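PDB 6QE7: anti-sigma-I factor RsgI3 from Clostridium thermocellum, which probably inhibits the sigma factor SigI3 by direct binding and, through its extracellular pair of PA14 domains, binds pectin and related plant cell-wall polysaccharides. Local coordinates for residues A[202-206]-A[273-278]; A[173-177]-A[282-288]; A[211-217]-A[237-243]. The contacts are given in a common frame with arbitrary orientation. Numbering follows the deposited sequence.

Contact 1 (A[202-206]-A[273-278]); sequences IDTRY and WSSQRQ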
loop_
_atom_site.group_PDB
_atom_site.type_symbol
_atom_site.label_atom_id
_atom_site.label_comp_id
_atom_site.label_asym_id
_atom_site.label_seq_id
_atom_site.Cartn_x
_atom_site.Cartn_y
_atom_site.Cartn_z
ATOM N N ILE A 202 -3.055 7.515 -1.534
ATOM C CA ILE A 202 -1.911 8.453 -1.496
ATOM C C ILE A 202 -0.820 7.928 -0.535
ATOM O O ILE A 202 -1.179 7.198 0.408
ATOM C CB ILE A 202 -2.446 9.831 -1.132
ATOM C CG1 ILE A 202 -1.410 10.899 -1.445
ATOM C CG2 ILE A 202 -3.005 9.956 0.284
ATOM C CD1 ILE A 202 -1.915 12.290 -1.249
ATOM N N ASP A 203 0.465 8.145 -0.869
ATOM C CA ASP A 203 1.596 7.950 0.061
ATOM C C ASP A 203 2.514 9.143 -0.079
ATOM O O ASP A 203 2.369 9.982 -1.000
ATOM C CB ASP A 203 2.345 6.620 -0.094
ATOM C CG ASP A 203 2.951 6.374 -1.457
ATOM O OD1 ASP A 203 3.123 7.348 -2.222
ATOM O OD2 ASP A 203 3.087 5.173 -1.811
ATOM N N THR A 204 3.292 9.293 0.943
ATOM C CA THR A 204 4.055 10.528 1.223
ATOM C C THR A 204 5.521 10.167 1.085
ATOM O O THR A 204 5.852 8.985 1.230
ATOM C CB THR A 204 3.775 11.077 2.616
ATOM O OG1 THR A 204 4.303 10.148 3.579
ATOM C CG2 THR A 204 2.300 11.285 2.862
ATOM N N ARG A 205 6.357 11.180 0.982
ATOM C CA ARG A 205 7.829 11.034 1.040
ATOM C C ARG A 205 8.261 11.020 2.515
ATOM O O ARG A 205 9.306 10.467 2.809
ATOM C CB ARG A 205 8.479 12.183 0.254
ATOM C CG ARG A 205 8.400 12.051 -1.260
ATOM C CD ARG A 205 9.113 13.188 -2.034
ATOM N NE ARG A 205 10.509 13.241 -1.572
ATOM C CZ ARG A 205 11.484 12.450 -1.973
ATOM N NH1 ARG A 205 11.271 11.563 -2.925
ATOM N NH2 ARG A 205 12.680 12.577 -1.440
ATOM N N TYR A 206 7.560 11.704 3.416
ATOM C CA TYR A 206 8.089 11.969 4.776
ATOM C C TYR A 206 7.045 11.525 5.765
ATOM O O TYR A 206 5.826 11.521 5.411
ATOM C CB TYR A 206 8.429 13.448 4.961
ATOM C CG TYR A 206 9.308 13.946 3.844
ATOM C CD1 TYR A 206 10.636 13.572 3.739
ATOM C CD2 TYR A 206 8.787 14.772 2.864
ATOM C CE1 TYR A 206 11.420 13.989 2.663
ATOM C CE2 TYR A 206 9.528 15.168 1.771
ATOM C CZ TYR A 206 10.861 14.785 1.674
ATOM O OH TYR A 206 11.581 15.230 0.610
ATOM N N TRP A 273 0.033 19.662 -1.772
ATOM C CA TRP A 273 0.500 19.337 -0.411
ATOM C C TRP A 273 1.784 20.101 -0.067
ATOM O O TRP A 273 2.554 20.590 -0.967
ATOM C CB TRP A 273 0.688 17.819 -0.215
ATOM C CG TRP A 273 1.720 17.157 -1.096
ATOM C CD1 TRP A 273 2.562 17.722 -2.010
ATOM C CD2 TRP A 273 1.985 15.749 -1.162
ATOM N NE1 TRP A 273 3.343 16.774 -2.580
ATOM C CE2 TRP A 273 2.988 15.555 -2.112
ATOM C CE3 TRP A 273 1.492 14.651 -0.472
ATOM C CZ2 TRP A 273 3.515 14.311 -2.394
ATOM C CZ3 TRP A 273 1.985 13.407 -0.776
ATOM C CH2 TRP A 273 2.967 13.242 -1.730
ATOM N N SER A 274 2.023 20.126 1.226
ATOM C CA SER A 274 3.230 20.732 1.800
ATOM C C SER A 274 3.510 20.062 3.130
ATOM O O SER A 274 2.539 19.549 3.798
ATOM C CB SER A 274 3.023 22.246 1.928
ATOM O OG SER A 274 2.120 22.572 2.995
ATOM N N SER A 275 4.737 20.190 3.596
ATOM C CA SER A 275 5.104 19.730 4.953
ATOM C C SER A 275 6.458 20.318 5.282
ATOM O O SER A 275 6.987 20.985 4.409
ATOM C CB SER A 275 5.078 18.245 5.072
ATOM O OG SER A 275 6.208 17.647 4.469
ATOM N N GLN A 276 6.987 20.066 6.475
ATOM C CA GLN A 276 8.254 20.738 6.822
ATOM C C GLN A 276 9.317 20.393 5.766
ATOM O O GLN A 276 10.108 21.238 5.456
ATOM C CB GLN A 276 8.828 20.309 8.160
ATOM C CG GLN A 276 10.280 20.743 8.181
ATOM C CD GLN A 276 10.830 20.846 9.563
ATOM O OE1 GLN A 276 10.197 20.409 10.531
ATOM N NE2 GLN A 276 12.025 21.415 9.617
ATOM N N ARG A 277 9.339 19.178 5.220
ATOM C CA ARG A 277 10.364 18.791 4.242
ATOM C C ARG A 277 9.782 18.686 2.867
ATOM O O ARG A 277 10.586 18.597 1.958
ATOM C CB ARG A 277 10.970 17.428 4.558
ATOM C CG ARG A 277 11.926 17.391 5.729
ATOM C CD ARG A 277 12.241 15.932 6.139
ATOM N NE ARG A 277 11.258 15.335 7.038
ATOM C CZ ARG A 277 11.266 14.082 7.499
ATOM N NH1 ARG A 277 12.224 13.254 7.179
ATOM N NH2 ARG A 277 10.296 13.638 8.262
ATOM N N GLN A 278 8.460 18.629 2.718
ATOM C CA GLN A 278 7.864 18.677 1.362
ATOM C C GLN A 278 7.526 20.111 0.976
ATOM O O GLN A 278 6.534 20.661 1.558
ATOM C CB GLN A 278 6.573 17.851 1.264
ATOM C CG GLN A 278 5.970 17.945 -0.125
ATOM C CD GLN A 278 6.889 17.361 -1.162
ATOM O OE1 GLN A 278 7.067 16.137 -1.246
ATOM N NE2 GLN A 278 7.439 18.228 -1.991
HETATM O O HOH W 1 5.740 14.215 0.182
#

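Contact 2 (A[173-177]-A[282-288]); sequences DDAIN and VVPSKNL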
loop_
_atom_site.group_PDB
_atom_site.type_symbol
_atom_site.label_atom_id
_atom_site.label_comp_id
_atom_site.label_asym_id
_atom_site.label_seq_id
_atom_site.Cartn_x
_atom_site.Cartn_y
_atom_site.Cartn_z
ATOM N N ASP A 173 -7.906 10.012 -13.632
ATOM C CA ASP A 173 -7.209 11.315 -13.753
ATOM C C ASP A 173 -5.799 11.104 -13.175
ATOM O O ASP A 173 -5.653 10.426 -12.114
ATOM C CB ASP A 173 -8.073 12.378 -13.081
ATOM C CG ASP A 173 -9.340 12.733 -13.863
ATOM O OD1 ASP A 173 -9.386 12.417 -15.038
ATOM O OD2 ASP A 173 -10.295 13.317 -13.274
ATOM N N ASP A 174 -4.776 11.555 -13.875
ATOM C CA ASP A 174 -3.360 11.412 -13.458
ATOM C C ASP A 174 -3.124 12.175 -12.155
ATOM O O ASP A 174 -2.264 11.806 -11.373
ATOM C CB ASP A 174 -2.427 11.924 -14.554
ATOM C CG ASP A 174 -2.459 11.019 -15.762
ATOM O OD1 ASP A 174 -3.122 9.927 -15.689
ATOM O OD2 ASP A 174 -1.841 11.408 -16.781
ATOM N N ALA A 175 -3.835 13.262 -11.952
ATOM C CA ALA A 175 -3.657 14.107 -10.765
ATOM C C ALA A 175 -4.846 15.048 -10.676
ATOM O O ALA A 175 -5.707 15.044 -11.599
ATOM C CB ALA A 175 -2.364 14.865 -10.873
ATOM N N ILE A 176 -4.929 15.770 -9.581
ATOM C CA ILE A 176 -6.030 16.740 -9.405
ATOM C C ILE A 176 -5.397 18.098 -9.663
ATOM O O ILE A 176 -4.837 18.720 -8.732
ATOM C CB ILE A 176 -6.729 16.616 -8.049
ATOM C CG1 ILE A 176 -7.230 15.193 -7.791
ATOM C CG2 ILE A 176 -7.878 17.644 -7.952
ATOM C CD1 ILE A 176 -7.927 15.038 -6.493
ATOM N N ASN A 177 -5.426 18.478 -10.930
ATOM C CA ASN A 177 -4.772 19.708 -11.414
ATOM C C ASN A 177 -5.481 20.191 -12.674
ATOM O O ASN A 177 -4.989 19.884 -13.784
ATOM C CB ASN A 177 -3.303 19.439 -11.738
ATOM C CG ASN A 177 -2.540 20.731 -11.931
ATOM O OD1 ASN A 177 -3.083 21.827 -11.718
ATOM N ND2 ASN A 177 -1.317 20.602 -12.412
ATOM N N VAL A 282 1.566 20.775 -6.387
ATOM C CA VAL A 282 0.467 19.890 -6.830
ATOM C C VAL A 282 0.855 18.444 -6.412
ATOM O O VAL A 282 1.987 18.021 -6.689
ATOM C CB VAL A 282 0.207 20.036 -8.341
ATOM C CG1 VAL A 282 -0.842 19.039 -8.814
ATOM C CG2 VAL A 282 -0.227 21.461 -8.722
ATOM N N VAL A 283 -0.033 17.706 -5.733
ATOM C CA VAL A 283 0.305 16.302 -5.403
ATOM C C VAL A 283 0.533 15.582 -6.726
ATOM O O VAL A 283 -0.331 15.627 -7.625
ATOM C CB VAL A 283 -0.789 15.648 -4.586
ATOM C CG1 VAL A 283 -0.359 14.256 -4.214
ATOM C CG2 VAL A 283 -1.155 16.503 -3.380
ATOM N N PRO A 284 1.700 14.917 -6.873
ATOM C CA PRO A 284 2.118 14.338 -8.143
ATOM C C PRO A 284 1.394 13.029 -8.411
ATOM O O PRO A 284 1.040 12.356 -7.500
ATOM C CB PRO A 284 3.649 14.121 -8.048
ATOM C CG PRO A 284 4.056 14.602 -6.704
ATOM C CD PRO A 284 2.800 14.949 -5.908
ATOM N N SER A 285 1.225 12.690 -9.670
ATOM C CA SER A 285 0.592 11.410 -10.081
ATOM C C SER A 285 1.336 10.224 -9.457
ATOM O O SER A 285 0.685 9.241 -9.099
ATOM C CB SER A 285 0.566 11.293 -11.540
ATOM O OG SER A 285 -0.331 10.248 -11.921
ATOM N N LYS A 286 2.649 10.321 -9.266
ATOM C CA LYS A 286 3.419 9.146 -8.743
ATOM C C LYS A 286 3.087 8.871 -7.259
ATOM O O LYS A 286 3.558 7.828 -6.728
ATOM C CB LYS A 286 4.911 9.340 -9.013
ATOM C CG LYS A 286 5.595 10.309 -8.080
ATOM C CD LYS A 286 7.047 10.515 -8.454
ATOM C CE LYS A 286 7.155 11.577 -9.528
ATOM N NZ LYS A 286 8.379 11.390 -10.345
ATOM N N ASN A 287 2.315 9.723 -6.573
ATOM C CA ASN A 287 1.964 9.445 -5.166
ATOM C C ASN A 287 0.500 9.074 -5.030
ATOM O O ASN A 287 0.044 9.008 -3.854
ATOM C CB ASN A 287 2.322 10.608 -4.261
ATOM C CG ASN A 287 3.815 10.761 -4.157
ATOM O OD1 ASN A 287 4.364 11.538 -4.919
ATOM N ND2 ASN A 287 4.469 10.030 -3.246
ATOM N N LEU A 288 -0.206 8.951 -6.157
ATOM C CA LEU A 288 -1.671 8.809 -6.185
ATOM C C LEU A 288 -1.906 7.465 -6.847
ATOM O O LEU A 288 -1.119 7.089 -7.755
ATOM C CB LEU A 288 -2.325 10.006 -6.918
ATOM C CG LEU A 288 -2.137 11.368 -6.238
ATOM C CD1 LEU A 288 -2.567 12.536 -7.129
ATOM C CD2 LEU A 288 -2.860 11.433 -4.915
HETATM O O HOH W 2 -2.938 16.407 -7.548
#

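Contact 3 (A[211-217]-A[237-243]); sequences TFHTVAN and GKEAENS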
loop_
_atom_site.group_PDB
_atom_site.type_symbol
_atom_site.label_atom_id
_atom_site.label_comp_id
_atom_site.label_asym_id
_atom_site.label_seq_id
_atom_site.Cartn_x
_atom_site.Cartn_y
_atom_site.Cartn_z
ATOM N N THR A 211 0.083 19.143 5.194
ATOM C CA THR A 211 -0.991 20.116 4.923
ATOM C C THR A 211 -1.419 19.901 3.489
ATOM O O THR A 211 -0.551 19.931 2.593
ATOM C CB THR A 211 -0.558 21.572 5.119
ATOM O OG1 THR A 211 -0.057 21.705 6.436
ATOM C CG2 THR A 211 -1.690 22.569 4.954
ATOM N N PHE A 212 -2.694 19.628 3.296
ATOM C CA PHE A 212 -3.273 19.580 1.930
ATOM C C PHE A 212 -3.925 20.930 1.707
ATOM O O PHE A 212 -4.403 21.544 2.664
ATOM C CB PHE A 212 -4.213 18.389 1.730
ATOM C CG PHE A 212 -3.470 17.083 1.794
ATOM C CD1 PHE A 212 -3.141 16.534 3.021
ATOM C CD2 PHE A 212 -3.029 16.458 0.646
ATOM C CE1 PHE A 212 -2.356 15.390 3.099
ATOM C CE2 PHE A 212 -2.288 15.296 0.728
ATOM C CZ PHE A 212 -1.948 14.767 1.959
ATOM N N HIS A 213 -3.840 21.391 0.473
ATOM C CA HIS A 213 -4.287 22.724 0.026
ATOM C C HIS A 213 -5.168 22.491 -1.188
ATOM O O HIS A 213 -4.798 21.616 -2.000
ATOM C CB HIS A 213 -3.118 23.599 -0.349
ATOM C CG HIS A 213 -2.006 23.665 0.622
ATOM N ND1 HIS A 213 -1.840 24.735 1.477
ATOM C CD2 HIS A 213 -0.933 22.837 0.805
ATOM C CE1 HIS A 213 -0.731 24.557 2.178
ATOM N NE2 HIS A 213 -0.141 23.402 1.750
ATOM N N THR A 214 -6.352 23.118 -1.219
ATOM C CA THR A 214 -7.177 23.200 -2.448
ATOM C C THR A 214 -7.228 24.658 -2.887
ATOM O O THR A 214 -7.300 25.589 -2.062
ATOM C CB THR A 214 -8.557 22.563 -2.316
ATOM O OG1 THR A 214 -9.153 23.302 -1.271
ATOM C CG2 THR A 214 -8.535 21.078 -2.019
ATOM N N VAL A 215 -7.103 24.795 -4.178
ATOM C CA VAL A 215 -7.381 26.008 -4.976
ATOM C C VAL A 215 -8.526 25.619 -5.908
ATOM O O VAL A 215 -8.352 24.697 -6.737
ATOM C CB VAL A 215 -6.165 26.547 -5.757
ATOM C CG1 VAL A 215 -6.530 27.826 -6.562
ATOM C CG2 VAL A 215 -5.042 26.855 -4.840
ATOM N N ALA A 216 -9.667 26.307 -5.781
ATOM C CA ALA A 216 -10.897 25.855 -6.440
ATOM C C ALA A 216 -11.847 26.999 -6.801
ATOM O O ALA A 216 -12.121 27.805 -5.921
ATOM C CB ALA A 216 -11.532 24.934 -5.451
ATOM N N ASN A 217 -12.502 26.905 -7.950
ATOM C CA ASN A 217 -13.551 27.873 -8.403
ATOM C C ASN A 217 -14.958 27.497 -7.870
ATOM O O ASN A 217 -15.911 28.250 -8.104
ATOM C CB ASN A 217 -13.539 28.001 -9.921
ATOM C CG ASN A 217 -12.404 28.863 -10.441
ATOM O OD1 ASN A 217 -11.550 29.312 -9.677
ATOM N ND2 ASN A 217 -12.382 29.095 -11.745
ATOM N N GLY A 237 -16.112 31.624 -4.468
ATOM C CA GLY A 237 -14.977 32.514 -4.778
ATOM C C GLY A 237 -14.127 31.886 -5.860
ATOM O O GLY A 237 -14.047 30.624 -5.905
ATOM N N LYS A 238 -13.560 32.707 -6.736
ATOM C CA LYS A 238 -12.621 32.275 -7.794
ATOM C C LYS A 238 -11.335 31.837 -7.076
ATOM O O LYS A 238 -10.943 32.490 -6.103
ATOM C CB LYS A 238 -12.349 33.385 -8.816
ATOM C CG LYS A 238 -11.109 33.162 -9.683
ATOM C CD LYS A 238 -10.963 34.048 -10.919
ATOM C CE LYS A 238 -9.882 33.529 -11.853
ATOM N NZ LYS A 238 -10.214 33.707 -13.286
ATOM N N GLU A 239 -10.734 30.727 -7.488
ATOM C CA GLU A 239 -9.485 30.208 -6.857
ATOM C C GLU A 239 -9.508 30.470 -5.347
ATOM O O GLU A 239 -8.515 31.017 -4.849
ATOM C CB GLU A 239 -8.266 30.832 -7.548
ATOM C CG GLU A 239 -8.235 30.442 -9.022
ATOM C CD GLU A 239 -7.121 31.038 -9.841
ATOM O OE1 GLU A 239 -6.032 31.247 -9.273
ATOM O OE2 GLU A 239 -7.358 31.294 -11.029
ATOM N N ALA A 240 -10.595 30.125 -4.655
ATOM C CA ALA A 240 -10.646 30.128 -3.172
ATOM C C ALA A 240 -9.674 29.032 -2.675
ATOM O O ALA A 240 -9.619 27.925 -3.330
ATOM C CB ALA A 240 -12.047 29.860 -2.646
ATOM N N GLU A 241 -8.959 29.341 -1.584
ATOM C CA GLU A 241 -7.901 28.500 -0.942
ATOM C C GLU A 241 -8.433 27.943 0.366
ATOM O O GLU A 241 -9.019 28.702 1.131
ATOM C CB GLU A 241 -6.646 29.331 -0.759
ATOM C CG GLU A 241 -6.061 29.669 -2.128
ATOM C CD GLU A 241 -5.222 30.930 -2.175
ATOM O OE1 GLU A 241 -4.436 31.090 -1.231
ATOM O OE2 GLU A 241 -5.362 31.756 -3.145
ATOM N N ASN A 242 -8.296 26.632 0.525
ATOM C CA ASN A 242 -8.565 25.906 1.778
ATOM C C ASN A 242 -7.324 25.094 2.090
ATOM O O ASN A 242 -6.611 24.788 1.141
ATOM C CB ASN A 242 -9.822 25.046 1.654
ATOM C CG ASN A 242 -11.019 25.954 1.494
ATOM O OD1 ASN A 242 -11.296 26.394 0.378
ATOM N ND2 ASN A 242 -11.558 26.399 2.624
ATOM N N SER A 243 -7.125 24.799 3.370
ATOM C CA SER A 243 -6.058 23.903 3.864
ATOM C C SER A 243 -6.562 23.125 5.067
ATOM O O SER A 243 -7.566 23.530 5.758
ATOM C CB SER A 243 -4.763 24.611 4.100
ATOM O OG SER A 243 -4.737 25.293 5.338
HETATM O O HOH W 3 -3.895 26.889 1.444
HETATM O O HOH W 4 -10.435 25.518 -2.208
#

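Contact 1 (A[202-206]-A[273-278])
Aromatic packing supplies most of the contact between Ile202-Tyr206 and Trp273-Gln278, which bury 369 Å² between them without one direct hydrogen bond from segment to segment. The Tyr206 ring lies against Arg277: Arg277 CB sits 3.6 Å from the ring centroid and 3° off its normal, a CH-pi contact over the face. Farther along the same side chain, Arg277 CD is 3.7 Å from Tyr206 CD1, while the guanidinium forms a salt bridge with Glu208. Trp273 packs against the 202-204 end of the loop. Its CZ3 meets Ile202 CD1 at 4.1 Å and Thr204 CG2 at 4.2 Å, and its edge faces the backbone, with CH2 3.4 Å from Asp203 O.

In the second PA14 domain, a beta-sandwich, residues 202-206 form the connection from strand 193-202 of one sheet to strand 208-216 of the other. Trp273, near the end of strand 268-274 in the latter sheet, therefore packs against a crossing between the two layers.

Polar links are indirect or local. Water 1 accepts from Arg205 N at 3.2 Å and donates to Gln278 OE1 at 2.7 Å, a water bridge in place of a direct hydrogen bond between the segments. Thr204 OG1 donates to Tyr206 O (2.7 Å), and Arg205 NE to Tyr206 OH (3.1 Å), which ties the tyrosine to its own loop. Within the other segment, Ser275 OG accepts from Gln278 N at 3.0 Å in an ST motif and also bonds to Glu208, while Ser275 N donates to Gln278 O at 2.8 Å, closing the turn that presents Arg277 to the ring.

Contact 2 (A[173-177]-A[282-288])
Val282 opens the second segment with its side chain directed at residues 173-177: its CG1 lies 3.8 Å from Asn177 CB and 4.0 Å from Ile176 O, while the amide end of Asn177 is held by Lys270. At Val283 the backbone takes over. Val283 O is 3.9 Å from Ala175 CB and accepts a 2.7 Å bond from water 2, which in turn accepts from Ile176 N at 2.9 Å; Ile176 and Val283 also both pair through their backbones with Leu271 of strand 268-274. Beyond Pro284 the chain enters a 3-10 turn, and its first residue, Ser285, comes closest to the other segment. Ser285 OG donates to Asp174 O at a modelled 2.5 Å, a short distance whose exact value is uncertain. Leu288 N bonds back to Ser285 O at 3.1 Å, and the turn brings Leu288 CD1 to 4.1 Å from Ala175 CA and 4.4 Å from Ala175 CB. Leu288, buried, also touches Leu154 and Ile202 of the PA14 sandwich sheet that strand 288-289 joins. The small Ala175 side chain allows close backbone approach, and the cross-links to main-chain atoms, one from a serine hydroxyl and one through water, join two irregular loops without strand pairing.

Contact 3 (A[211-217]-A[237-243])
At Thr211, CG2 rests 3.8 Å from Ser243 CB, and Phe212 O receives a CA-H...O contact from Ser243 CA (3.1 Å). His213 faces Ser243 in a non-hydrogen-bonded pair; its ND1 is 3.0 Å from water 3, and its NE2 is bonded to Ser274. Thr214 then forms a hydrogen-bonded pair with Asn242, N to O 2.9 Å and O to N 3.0 Å. Its OG1 lies 2.7 Å from water 4, which donates to Ala240 O at 2.8 Å. On the same face as His213, Val215 CG1 packs on Glu239 CB at 3.6 Å. Ala216 N donates to Ala240 O (2.9 Å), whereas the return bond from Ala240 N to Ala216 O (3.1 Å) is weak. Past the strand, Asn217, its ND2 bonded to Pro266 O, accepts through OD1 from Glu239 N at 2.7 Å, extending the pairing by a side chain at positive-phi Glu239. Strand axes 4.6 Å apart at 163° describe antiparallel neighbours within one sheet of the PA14 beta-sandwich, Thr214 and Phe212 facing opposing strands 219-224 and 227-232.

How the contacts relate
All three contacts belong to the second PA14 domain and are nested along the chain, contact 3 inside contact 1 and contact 1 inside contact 2. Contacts 1 and 2, with centres 13 Å apart, meet at Trp273, whose CZ2 lies 3.6 Å from Pro284 CD, and through a probable Asp203 N to Asn287 O hydrogen bond of 3.1 Å. Contacts 1 and 3, 18 Å between centres, share a sheet through neighbouring strands 268-274 and 208-216; Ser274 OG is 2.7 Å from His213 NE2. Contacts 2 and 3 do not touch. The Asp203 side chain of contact 1 is about 8 Å from a bound calcium ion and bonds to Asn13 and Arg18, linking the two PA14 domains.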